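Local coordinates for mandelate racemase/muconate lactonizing enzyme family protein (Sorangium cellulosum, PDB 3S5S), which belongs to the mandelate racemase/muconate lactonizing enzyme family, whose members pair an N-terminal domain with an enolase-like C-terminal barrel domain, at residues Asp137-Thr142 / Ala162-Val167. Residues are numbered along the deposited sequence; the frame is centred on the assembly and turned at random.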
loop_
_atom_site.group_PDB
_atom_site.type_symbol
_atom_site.label_atom_id
_atom_site.label_comp_id
_atom_site.label_asym_id
_atom_site.label_seq_id
_atom_site.Cartn_x
_atom_site.Cartn_y
_atom_site.Cartn_z
ATOM N N ASP A 137 -18.343 -1.125 16.697
ATOM C CA ASP A 137 -19.061 -2.098 17.515
ATOM C C ASP A 137 -18.548 -2.000 18.960
ATOM O O ASP A 137 -17.614 -1.234 19.235
ATOM C CB ASP A 137 -18.920 -3.533 16.961
ATOM C CG ASP A 137 -17.514 -4.099 17.097
ATOM O OD1 ASP A 137 -16.787 -3.806 18.065
ATOM O OD2 ASP A 137 -17.127 -4.887 16.236
ATOM N N ILE A 138 -19.150 -2.749 19.868
ATOM C CA ILE A 138 -18.666 -2.861 21.223
ATOM C C ILE A 138 -18.799 -4.299 21.626
ATOM O O ILE A 138 -19.625 -5.054 21.107
ATOM C CB ILE A 138 -19.431 -1.952 22.236
ATOM C CG1 ILE A 138 -18.673 -1.848 23.588
ATOM C CG2 ILE A 138 -20.906 -2.423 22.395
ATOM C CD1 ILE A 138 -19.438 -1.082 24.732
ATOM N N THR A 139 -17.968 -4.699 22.566
ATOM C CA THR A 139 -17.756 -6.089 22.756
ATOM C C THR A 139 -18.340 -6.567 24.063
ATOM O O THR A 139 -18.271 -5.899 25.069
ATOM C CB THR A 139 -16.260 -6.468 22.466
ATOM O OG1 THR A 139 -15.942 -7.702 23.109
ATOM C CG2 THR A 139 -15.345 -5.429 22.935
ATOM N N ILE A 140 -19.009 -7.699 23.997
ATOM C CA ILE A 140 -19.568 -8.335 25.172
ATOM C C ILE A 140 -18.693 -9.525 25.525
ATOM O O ILE A 140 -18.710 -10.585 24.863
ATOM C CB ILE A 140 -21.000 -8.712 24.971
ATOM C CG1 ILE A 140 -21.812 -7.422 24.808
ATOM C CG2 ILE A 140 -21.498 -9.505 26.176
ATOM C CD1 ILE A 140 -23.208 -7.611 24.291
ATOM N N THR A 141 -17.893 -9.298 26.564
ATOM C CA THR A 141 -16.781 -10.174 26.915
ATOM C C THR A 141 -17.227 -11.262 27.885
ATOM O O THR A 141 -18.249 -11.092 28.552
ATOM C CB THR A 141 -15.607 -9.352 27.478
ATOM O OG1 THR A 141 -14.450 -10.181 27.518
ATOM C CG2 THR A 141 -15.905 -8.782 28.878
ATOM N N THR A 142 -16.469 -12.364 27.954
ATOM C CA THR A 142 -16.898 -13.590 28.676
ATOM C C THR A 142 -17.345 -13.380 30.113
ATOM O O THR A 142 -16.816 -12.526 30.829
ATOM C CB THR A 142 -15.843 -14.769 28.645
ATOM O OG1 THR A 142 -14.498 -14.273 28.817
ATOM C CG2 THR A 142 -15.964 -15.569 27.337
ATOM N N ALA A 162 -23.975 -2.667 16.507
ATOM C CA ALA A 162 -23.169 -3.858 16.251
ATOM C C ALA A 162 -22.551 -4.341 17.550
ATOM O O ALA A 162 -21.923 -3.567 18.273
ATOM C CB ALA A 162 -22.122 -3.596 15.198
ATOM N N LEU A 163 -22.751 -5.622 17.863
ATOM C CA LEU A 163 -22.165 -6.211 19.052
ATOM C C LEU A 163 -21.291 -7.399 18.713
ATOM O O LEU A 163 -21.719 -8.305 17.996
ATOM C CB LEU A 163 -23.256 -6.658 19.995
ATOM C CG LEU A 163 -24.278 -5.577 20.330
ATOM C CD1 LEU A 163 -25.361 -6.222 21.102
ATOM C CD2 LEU A 163 -23.620 -4.429 21.100
ATOM N N LYS A 164 -20.070 -7.379 19.246
ATOM C CA LYS A 164 -19.120 -8.458 19.144
ATOM C C LYS A 164 -19.176 -9.281 20.428
ATOM O O LYS A 164 -18.862 -8.798 21.525
ATOM C CB LYS A 164 -17.726 -7.873 18.953
ATOM C CG LYS A 164 -16.566 -8.863 18.982
ATOM C CD LYS A 164 -15.435 -8.249 18.157
ATOM C CE LYS A 164 -14.060 -8.855 18.428
ATOM N NZ LYS A 164 -13.114 -8.686 17.255
ATOM N N VAL A 165 -19.535 -10.543 20.295
ATOM C CA VAL A 165 -19.695 -11.364 21.472
ATOM C C VAL A 165 -18.498 -12.303 21.522
ATOM O O VAL A 165 -18.285 -13.057 20.580
ATOM C CB VAL A 165 -21.055 -12.136 21.425
ATOM C CG1 VAL A 165 -21.171 -13.134 22.562
ATOM C CG2 VAL A 165 -22.211 -11.156 21.450
ATOM N N LYS A 166 -17.707 -12.241 22.593
ATOM C CA LYS A 166 -16.614 -13.209 22.732
ATOM C C LYS A 166 -17.233 -14.565 23.013
ATOM O O LYS A 166 -18.325 -14.633 23.586
ATOM C CB LYS A 166 -15.579 -12.806 23.795
ATOM C CG LYS A 166 -14.788 -11.508 23.460
ATOM C CD LYS A 166 -13.577 -11.688 22.548
ATOM C CE LYS A 166 -13.270 -10.339 21.894
ATOM N NZ LYS A 166 -11.943 -10.178 21.183
ATOM N N VAL A 167 -16.595 -15.624 22.534
ATOM C CA VAL A 167 -17.119 -16.985 22.699
ATOM C C VAL A 167 -16.016 -18.066 22.746
ATOM O O VAL A 167 -14.874 -17.838 22.345
ATOM C CB VAL A 167 -18.235 -17.359 21.651
ATOM C CG1 VAL A 167 -19.536 -16.595 21.922
ATOM C CG2 VAL A 167 -17.745 -17.179 20.188
#
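The carbonyl oxygen of Lys164 is gripped from the neighbouring strand by three groups of unequal strength. Ile140 N gives it a short hydrogen bond of 2.7 Å, arriving nearly along the C=O axis; the CA of Thr139 adds a CH···O contact at 3.2 Å, and Thr139 OG1 a weak hydrogen bond at 3.5 Å. The first torsion of Thr139, chi1 159°, sets OG1 opposite the backbone N and beside the carbonyl carbon, within reach of Lys164 O, and the bent chain of Lys166 passes it, CE lying 3.9 Å from OG1. Backbone bonds continue the parallel ladder on both sides, from Lys164 N to Ile138 O and from Lys166 N to Ile140 O, each 3.0 Å long. Strands 133-140 and 162-166 are the first two of the enolase-like barrel, joined by helix 146-158 in a beta-alpha-beta crossover. Ile138, Ile140, Leu163 and Val165 occupy the face turned to the helices. There Ile138 and Leu163 lie side by side with CG2 and CD2 3.6 Å apart, while the side chain of Ile140 runs at a slant to that of Leu163, their CD1 methyls meeting at 4.1 Å, and Ala155 of the crossover helix packs on both Ile138 and Leu163. Thr139 and Lys164 face the barrel interior instead, Lys164 and Lys166 forming a Lys-x-Lys pair at the end of the second strand, consistent with this family's usual active site. The extended chain of Lys164 carries NZ away from strand 133-140 into salt bridges with Asp323, Asp194 and Glu222. Asp137 OD2 meets Lys164 CB at 4.1 Å.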